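Local coordinates for gene 2 protein (Enterobacteria phage Sf6, PDB 5C12), which is the large terminase subunit of a phage DNA-packaging motor, seen here as its metal-binding nuclease domain, which probably cleaves viral DNA by a two-metal-ion mechanism, at residues L29-W41 with D194-I206. The protein carries 1 engineered substitution. Residues are numbered along the deposited sequence; the frame is centred on the assembly and turned at random.
Sequences LEAATDAHKKLGW and DPDDMLSFDKEAI
At the edge strand 200-201 of the nuclease domain's central sheet, a type II turn, A32 to A35, between helices 26-32 and 35-39 bridges T33 to F201. F201 N donates to A32 O (2.9 Å), and D34 N returns a bond to F201 O. A35 N reaches A32 O from the opposite face of that carbonyl, so one oxygen closes the turn and receives the strand. V71 bonds the strand's other edge, tying the turn to a sheet whose order (126-130, 100-104, 47-52, 61-67, 70-77) is RNase H-like, as in other terminase nucleases. S200 is short enough to sit against the start of helix 35-39; its OG, anti to the backbone N (chi1 -177°), hydrogen-bonds H36 ND1 (2.7 Å) in the imidazole plane, and either could donate. D34 OD1 takes the amide of K203 from above its carboxylate plane, while D202 OD1 caps its own helix through A205 N. D34 OD1 and D202 OD1 lie 4.3 Å apart; water 1 donates to both and accepts from K37 NZ, which would probably ease their repulsion. Farther along, P195 lays CB over one face of the W41 indole, a CH-pi contact, and H36 CB packs on the opposite face. M198's unbranched thioether, bent at chi3 (-79°), follows the indole, bringing CE within 3.5 Å of W41 NE1, which is buried here without a hydrogen-bond partner in the model. On the helix 26-32 side, L29 CD2 and A32 CB pack obliquely against F201, which stacks edge-to-face with F215.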
ATOM      1  N   LEU A  29       6.360  12.776   1.732  1.00 13.63           N
ATOM      2  CA  LEU A  29       5.551  12.234   2.835  1.00 13.48           C
ATOM      3  C   LEU A  29       5.165  13.330   3.829  1.00 15.16           C
ATOM      4  O   LEU A  29       4.033  13.380   4.313  1.00 15.16           O
ATOM      5  CB  LEU A  29       6.308  11.106   3.546  1.00 14.79           C
ATOM      6  CG  LEU A  29       6.643   9.906   2.649  1.00 16.52           C
ATOM      7  CD1 LEU A  29       7.611   8.982   3.375  1.00 15.19           C
ATOM      8  CD2 LEU A  29       5.380   9.164   2.244  1.00 14.64           C
ATOM      9  N   GLU A  30       6.105  14.214   4.124  1.00 15.94           N
ATOM     10  CA  GLU A  30       5.806  15.334   4.997  1.00 16.77           C
ATOM     11  C   GLU A  30       4.744  16.245   4.356  1.00 16.90           C
ATOM     12  O   GLU A  30       3.802  16.670   5.024  1.00 15.06           O
ATOM     13  CB  GLU A  30       7.071  16.132   5.290  1.00 15.64           C
ATOM     14  CG  GLU A  30       8.184  15.380   6.016  1.00 20.11           C
ATOM     15  CD  GLU A  30       7.766  14.888   7.388  1.00 36.89           C
ATOM     16  OE1 GLU A  30       6.812  15.452   7.972  1.00 27.48           O
ATOM     17  OE2 GLU A  30       8.390  13.922   7.874  1.00 38.97           O
ATOM     18  N   ALA A  31       4.900  16.545   3.069  1.00 14.12           N
ATOM     19  CA  ALA A  31       3.902  17.361   2.345  1.00 14.53           C
ATOM     20  C   ALA A  31       2.525  16.691   2.350  1.00 16.15           C
ATOM     21  O   ALA A  31       1.488  17.343   2.524  1.00 15.45           O
ATOM     22  CB  ALA A  31       4.347  17.611   0.922  1.00 17.12           C
ATOM     23  N   ALA A  32       2.515  15.375   2.166  1.00 14.24           N
ATOM     24  CA  ALA A  32       1.281  14.620   2.095  1.00 12.76           C
ATOM     25  C   ALA A  32       0.578  14.480   3.428  1.00 14.66           C
ATOM     26  O   ALA A  32      -0.598  14.115   3.470  1.00 13.67           O
ATOM     27  CB  ALA A  32       1.547  13.247   1.521  1.00 12.02           C
ATOM     28  N   THR A  33       1.288  14.728   4.514  1.00 13.44           N
ATOM     29  CA  THR A  33       0.678  14.694   5.840  1.00 13.81           C
ATOM     30  C   THR A  33      -0.340  15.824   5.932  1.00 13.87           C
ATOM     31  O   THR A  33       0.004  16.989   5.732  1.00 16.03           O
ATOM     32  CB  THR A  33       1.747  14.815   6.932  1.00 15.65           C
ATOM     33  OG1 THR A  33       2.672  13.718   6.799  1.00 17.00           O
ATOM     34  CG2 THR A  33       1.113  14.771   8.312  1.00 18.94           C
ATOM     35  N   ASP A  34      -1.601  15.447   6.150  1.00 14.95           N
ATOM     36  CA  ASP A  34      -2.706  16.400   6.220  1.00 15.50           C
ATOM     37  C   ASP A  34      -2.829  17.257   4.954  1.00 15.33           C
ATOM     38  O   ASP A  34      -3.326  18.387   5.001  1.00 17.44           O
ATOM     39  CB  ASP A  34      -2.581  17.280   7.481  1.00 16.39           C
ATOM     40  CG  ASP A  34      -2.929  16.543   8.758  1.00 21.11           C
ATOM     41  OD1 ASP A  34      -3.648  15.509   8.711  1.00 18.31           O
ATOM     42  OD2 ASP A  34      -2.494  17.021   9.836  1.00 25.32           O
ATOM     43  N   ALA A  35      -2.419  16.718   3.807  1.00 16.01           N
ATOM     44  CA  ALA A  35      -2.546  17.462   2.561  1.00 14.21           C
ATOM     45  C   ALA A  35      -3.995  17.841   2.277  1.00 14.06           C
ATOM     46  O   ALA A  35      -4.257  18.899   1.715  1.00 16.09           O
ATOM     47  CB  ALA A  35      -1.975  16.682   1.376  1.00 13.14           C
ATOM     48  N   HIS A  36      -4.931  16.954   2.603  1.00 14.53           N
ATOM     49  CA  HIS A  36      -6.338  17.261   2.362  1.00 16.72           C
ATOM     50  C   HIS A  36      -6.803  18.475   3.178  1.00 17.64           C
ATOM     51  O   HIS A  36      -7.624  19.262   2.708  1.00 19.04           O
ATOM     52  CB  HIS A  36      -7.246  16.042   2.592  1.00 15.56           C
ATOM     53  CG  HIS A  36      -7.388  15.623   4.023  1.00 14.78           C
ATOM     54  ND1 HIS A  36      -6.365  15.042   4.743  1.00 18.20           N
ATOM     55  CD2 HIS A  36      -8.459  15.656   4.856  1.00 18.90           C
ATOM     56  CE1 HIS A  36      -6.787  14.767   5.964  1.00 22.66           C
ATOM     57  NE2 HIS A  36      -8.052  15.135   6.059  1.00 17.60           N
ATOM     58  N   LYS A  37      -6.236  18.654   4.369  1.00 15.10           N
ATOM     59  CA  LYS A  37      -6.536  19.831   5.168  1.00 17.25           C
ATOM     60  C   LYS A  37      -5.847  21.059   4.614  1.00 20.59           C
ATOM     61  O   LYS A  37      -6.442  22.136   4.569  1.00 22.95           O
ATOM     62  CB  LYS A  37      -6.129  19.591   6.621  1.00 18.32           C
ATOM     63  CG  LYS A  37      -6.913  18.479   7.276  1.00 20.30           C
ATOM     64  CD  LYS A  37      -6.537  18.289   8.725  1.00 22.56           C
ATOM     65  CE  LYS A  37      -7.510  17.346   9.414  1.00 28.56           C
ATOM     66  NZ  LYS A  37      -7.193  17.184  10.858  1.00 31.39           N
ATOM     67  N   LYS A  38      -4.591  20.905   4.201  1.00 18.15           N
ATOM     68  CA  LYS A  38      -3.809  22.019   3.667  1.00 18.92           C
ATOM     69  C   LYS A  38      -4.424  22.575   2.386  1.00 19.03           C
ATOM     70  O   LYS A  38      -4.394  23.782   2.134  1.00 21.09           O
ATOM     71  CB  LYS A  38      -2.377  21.568   3.379  1.00 19.59           C
ATOM     72  CG  LYS A  38      -1.574  21.176   4.620  1.00 20.30           C
ATOM     73  CD  LYS A  38      -0.298  20.465   4.215  1.00 21.58           C
ATOM     74  CE  LYS A  38       0.492  19.998   5.425  1.00 21.62           C
ATOM     75  NZ  LYS A  38       1.636  19.158   5.011  1.00 19.70           N
ATOM     76  N   LEU A  39      -4.981  21.689   1.578  1.00 20.07           N
ATOM     77  CA  LEU A  39      -5.472  22.058   0.263  1.00 22.55           C
ATOM     78  C   LEU A  39      -6.990  22.186   0.201  1.00 27.64           C
ATOM     79  O   LEU A  39      -7.528  22.627  -0.805  1.00 28.44           O
ATOM     80  CB  LEU A  39      -5.002  21.043  -0.771  1.00 22.14           C
ATOM     81  CG  LEU A  39      -3.489  20.944  -0.959  1.00 26.12           C
ATOM     82  CD1 LEU A  39      -3.134  19.771  -1.869  1.00 28.72           C
ATOM     83  CD2 LEU A  39      -2.940  22.245  -1.512  1.00 32.26           C
ATOM     84  N   GLY A  40      -7.679  21.784   1.260  1.00 21.18           N
ATOM     85  CA  GLY A  40      -9.108  22.007   1.348  1.00 23.66           C
ATOM     86  C   GLY A  40      -9.974  21.014   0.589  1.00 23.23           C
ATOM     87  O   GLY A  40     -10.916  21.410  -0.101  1.00 29.19           O
ATOM     88  N   TRP A  41      -9.684  19.731   0.726  1.00 22.57           N
ATOM     89  CA  TRP A  41     -10.603  18.723   0.199  1.00 23.52           C
ATOM     90  C   TRP A  41     -10.847  17.604   1.196  1.00 20.94           C
ATOM     91  O   TRP A  41     -10.160  17.496   2.207  1.00 22.31           O
ATOM     92  CB  TRP A  41     -10.142  18.179  -1.151  1.00 20.11           C
ATOM     93  CG  TRP A  41      -8.737  17.744  -1.221  1.00 22.99           C
ATOM     94  CD1 TRP A  41      -7.645  18.512  -1.538  1.00 24.51           C
ATOM     95  CD2 TRP A  41      -8.247  16.433  -0.991  1.00 17.16           C
ATOM     96  NE1 TRP A  41      -6.507  17.745  -1.510  1.00 23.44           N
ATOM     97  CE2 TRP A  41      -6.856  16.461  -1.189  1.00 17.67           C
ATOM     98  CE3 TRP A  41      -8.853  15.219  -0.655  1.00 16.16           C
ATOM     99  CZ2 TRP A  41      -6.062  15.326  -1.045  1.00 20.70           C
ATOM    100  CZ3 TRP A  41      -8.057  14.110  -0.519  1.00 17.19           C
ATOM    101  CH2 TRP A  41      -6.682  14.171  -0.708  1.00 20.74           C
ATOM    102  N   ASP A 194      -5.799  16.802  -9.299  1.00 17.67           N
ATOM    103  CA  ASP A 194      -7.077  16.264  -8.862  1.00 21.18           C
ATOM    104  C   ASP A 194      -6.833  15.465  -7.561  1.00 15.64           C
ATOM    105  O   ASP A 194      -5.930  14.634  -7.492  1.00 14.26           O
ATOM    106  CB  ASP A 194      -7.621  15.399 -10.014  1.00 16.01           C
ATOM    107  CG  ASP A 194      -9.012  14.825  -9.757  1.00 23.04           C
ATOM    108  OD1 ASP A 194      -9.428  14.680  -8.598  1.00 20.82           O
ATOM    109  OD2 ASP A 194      -9.685  14.509 -10.762  1.00 28.22           O
ATOM    110  N   PRO A 195      -7.621  15.731  -6.507  1.00 17.10           N
ATOM    111  CA  PRO A 195      -7.454  14.963  -5.261  1.00 20.06           C
ATOM    112  C   PRO A 195      -7.507  13.463  -5.483  1.00 16.94           C
ATOM    113  O   PRO A 195      -6.875  12.673  -4.760  1.00 17.75           O
ATOM    114  CB  PRO A 195      -8.645  15.417  -4.409  1.00 22.57           C
ATOM    115  CG  PRO A 195      -8.960  16.776  -4.905  1.00 31.13           C
ATOM    116  CD  PRO A 195      -8.661  16.763  -6.381  1.00 19.64           C
ATOM    117  N   ASP A 196      -8.234  13.046  -6.512  1.00 16.18           N
ATOM    118  CA  ASP A 196      -8.323  11.621  -6.821  1.00 15.93           C
ATOM    119  C   ASP A 196      -6.985  10.990  -7.222  1.00 16.29           C
ATOM    120  O   ASP A 196      -6.788   9.770  -7.121  1.00 17.06           O
ATOM    121  CB  ASP A 196      -9.369  11.377  -7.909  1.00 18.20           C
ATOM    122  CG  ASP A 196     -10.786  11.400  -7.370  1.00 21.60           C
ATOM    123  OD1 ASP A 196     -11.002  11.816  -6.212  1.00 41.68           O
ATOM    124  OD2 ASP A 196     -11.699  11.038  -8.137  1.00 31.12           O
ATOM    125  N   ASP A 197      -6.048  11.824  -7.641  1.00 13.86           N
ATOM    126  CA  ASP A 197      -4.722  11.392  -8.044  1.00 13.74           C
ATOM    127  C   ASP A 197      -3.664  11.652  -6.936  1.00 11.77           C
ATOM    128  O   ASP A 197      -2.489  11.385  -7.132  1.00 16.72           O
ATOM    129  CB  ASP A 197      -4.317  12.134  -9.317  1.00 17.05           C
ATOM    130  CG  ASP A 197      -5.245  11.845 -10.487  1.00 21.51           C
ATOM    131  OD1 ASP A 197      -5.722  10.695 -10.549  1.00 24.18           O
ATOM    132  OD2 ASP A 197      -5.475  12.751 -11.322  1.00 24.70           O
ATOM    133  N   MET A 198      -4.104  12.171  -5.803  1.00 12.25           N
ATOM    134  CA  MET A 198      -3.198  12.494  -4.690  1.00 13.25           C
ATOM    135  C   MET A 198      -3.324  11.457  -3.574  1.00 11.58           C
ATOM    136  O   MET A 198      -4.081  10.484  -3.699  1.00 12.13           O
ATOM    137  CB  MET A 198      -3.520  13.884  -4.154  1.00 13.78           C
ATOM    138  CG  MET A 198      -3.109  14.984  -5.120  1.00 13.22           C
ATOM    139  SD  MET A 198      -3.049  16.663  -4.457  1.00 19.18           S
ATOM    140  CE  MET A 198      -4.765  17.120  -4.459  1.00 23.42           C
ATOM    141  N   LEU A 199      -2.593  11.653  -2.474  1.00 11.57           N
ATOM    142  CA  LEU A 199      -2.738  10.819  -1.292  1.00 12.62           C
ATOM    143  C   LEU A 199      -2.396  11.683  -0.092  1.00 13.82           C
ATOM    144  O   LEU A 199      -1.358  12.341  -0.077  1.00 13.63           O
ATOM    145  CB  LEU A 199      -1.820   9.604  -1.340  1.00 11.84           C
ATOM    146  CG  LEU A 199      -2.241   8.551  -0.312  1.00 14.24           C
ATOM    147  CD1 LEU A 199      -3.566   7.902  -0.684  1.00 12.62           C
ATOM    148  CD2 LEU A 199      -1.132   7.508  -0.161  1.00 16.05           C
ATOM    149  N   SER A 200      -3.320  11.754   0.851  1.00 11.57           N
ATOM    150  CA  SER A 200      -3.150  12.470   2.102  1.00 12.02           C
ATOM    151  C   SER A 200      -3.076  11.508   3.267  1.00 13.15           C
ATOM    152  O   SER A 200      -3.822  10.528   3.330  1.00 12.99           O
ATOM    153  CB  SER A 200      -4.308  13.438   2.311  1.00 12.44           C
ATOM    154  OG  SER A 200      -4.129  14.199   3.501  1.00 14.38           O
ATOM    155  N   PHE A 201      -2.189  11.778   4.223  1.00 12.78           N
ATOM    156  CA  PHE A 201      -2.208  11.049   5.477  1.00 13.25           C
ATOM    157  C   PHE A 201      -2.966  11.821   6.558  1.00 12.24           C
ATOM    158  O   PHE A 201      -2.588  12.910   6.928  1.00 13.05           O
ATOM    159  CB  PHE A 201      -0.787  10.731   5.952  1.00 11.00           C
ATOM    160  CG  PHE A 201      -0.005   9.921   4.966  1.00 11.63           C
ATOM    161  CD1 PHE A 201      -0.221   8.561   4.861  1.00 11.89           C
ATOM    162  CD2 PHE A 201       0.935  10.527   4.146  1.00 12.99           C
ATOM    163  CE1 PHE A 201       0.479   7.816   3.923  1.00 12.11           C
ATOM    164  CE2 PHE A 201       1.624   9.794   3.213  1.00 13.98           C
ATOM    165  CZ  PHE A 201       1.410   8.432   3.114  1.00 13.57           C
ATOM    166  N   ASP A 202      -4.055  11.270   7.050  1.00 12.32           N
ATOM    167  CA  ASP A 202      -4.790  11.911   8.137  1.00 12.19           C
ATOM    168  C   ASP A 202      -4.035  11.670   9.443  1.00 16.14           C
ATOM    169  O   ASP A 202      -4.197  10.633  10.088  1.00 14.68           O
ATOM    170  CB  ASP A 202      -6.205  11.365   8.185  1.00 14.65           C
ATOM    171  CG  ASP A 202      -7.093  12.110   9.161  1.00 19.86           C
ATOM    172  OD1 ASP A 202      -6.584  12.673  10.149  1.00 18.95           O
ATOM    173  OD2 ASP A 202      -8.317  12.104   8.944  1.00 22.24           O
ATOM    174  N   LYS A 203      -3.193  12.625   9.820  1.00 13.84           N
ATOM    175  CA  LYS A 203      -2.281  12.427  10.924  1.00 14.91           C
ATOM    176  C   LYS A 203      -3.020  12.194  12.244  1.00 18.81           C
ATOM    177  O   LYS A 203      -2.621  11.337  13.029  1.00 18.91           O
ATOM    178  CB  LYS A 203      -1.318  13.619  11.059  1.00 17.42           C
ATOM    179  CG  LYS A 203      -0.307  13.462  12.208  1.00 21.77           C
ATOM    180  CD  LYS A 203       0.730  14.570  12.217  1.00 30.72           C
ATOM    181  CE  LYS A 203       1.773  14.321  13.299  1.00 39.32           C
ATOM    182  NZ  LYS A 203       2.833  15.363  13.311  1.00 32.67           N
ATOM    183  N   GLU A 204      -4.102  12.928  12.482  1.00 18.36           N
ATOM    184  CA  GLU A 204      -4.851  12.757  13.721  1.00 21.73           C
ATOM    185  C   GLU A 204      -5.467  11.365  13.805  1.00 20.48           C
ATOM    186  O   GLU A 204      -5.461  10.751  14.863  1.00 23.09           O
ATOM    187  CB  GLU A 204      -5.953  13.803  13.844  1.00 20.92           C
ATOM    188  CG  GLU A 204      -6.647  13.780  15.196  1.00 42.76           C
ATOM    189  CD  GLU A 204      -7.692  14.870  15.339  1.00 74.59           C
ATOM    190  OE1 GLU A 204      -7.406  16.019  14.939  1.00 60.57           O
ATOM    191  OE2 GLU A 204      -8.798  14.573  15.843  1.00 59.04           O
ATOM    192  N   ALA A 205      -5.970  10.861  12.678  1.00 17.52           N
ATOM    193  CA  ALA A 205      -6.618   9.551  12.658  1.00 15.72           C
ATOM    194  C   ALA A 205      -5.595   8.437  12.792  1.00 17.33           C
ATOM    195  O   ALA A 205      -5.827   7.439  13.479  1.00 18.35           O
ATOM    196  CB  ALA A 205      -7.423   9.379  11.348  1.00 16.70           C
ATOM    197  N   ILE A 206      -4.464   8.592  12.117  1.00 16.67           N
ATOM    198  CA  ILE A 206      -3.483   7.524  12.037  1.00 16.06           C
ATOM    199  C   ILE A 206      -2.653   7.461  13.310  1.00 19.26           C
ATOM    200  O   ILE A 206      -2.306   6.387  13.792  1.00 19.10           O
ATOM    201  CB  ILE A 206      -2.527   7.739  10.862  1.00 13.62           C
ATOM    202  CG1 ILE A 206      -3.264   7.560   9.524  1.00 14.30           C
ATOM    203  CG2 ILE A 206      -1.346   6.801  10.965  1.00 13.80           C
ATOM    204  CD1 ILE A 206      -2.473   8.050   8.330  1.00 13.52           C
TER
HETATM  205  O   HOH W   1      -5.278  14.998  10.603  1.00 20.72           O
HETATM  206  O   HOH W   2      -9.444  14.670   8.567  1.00 27.01           O
HETATM  207  O   HOH W   3      -9.059  15.808  12.312  1.00 35.35           O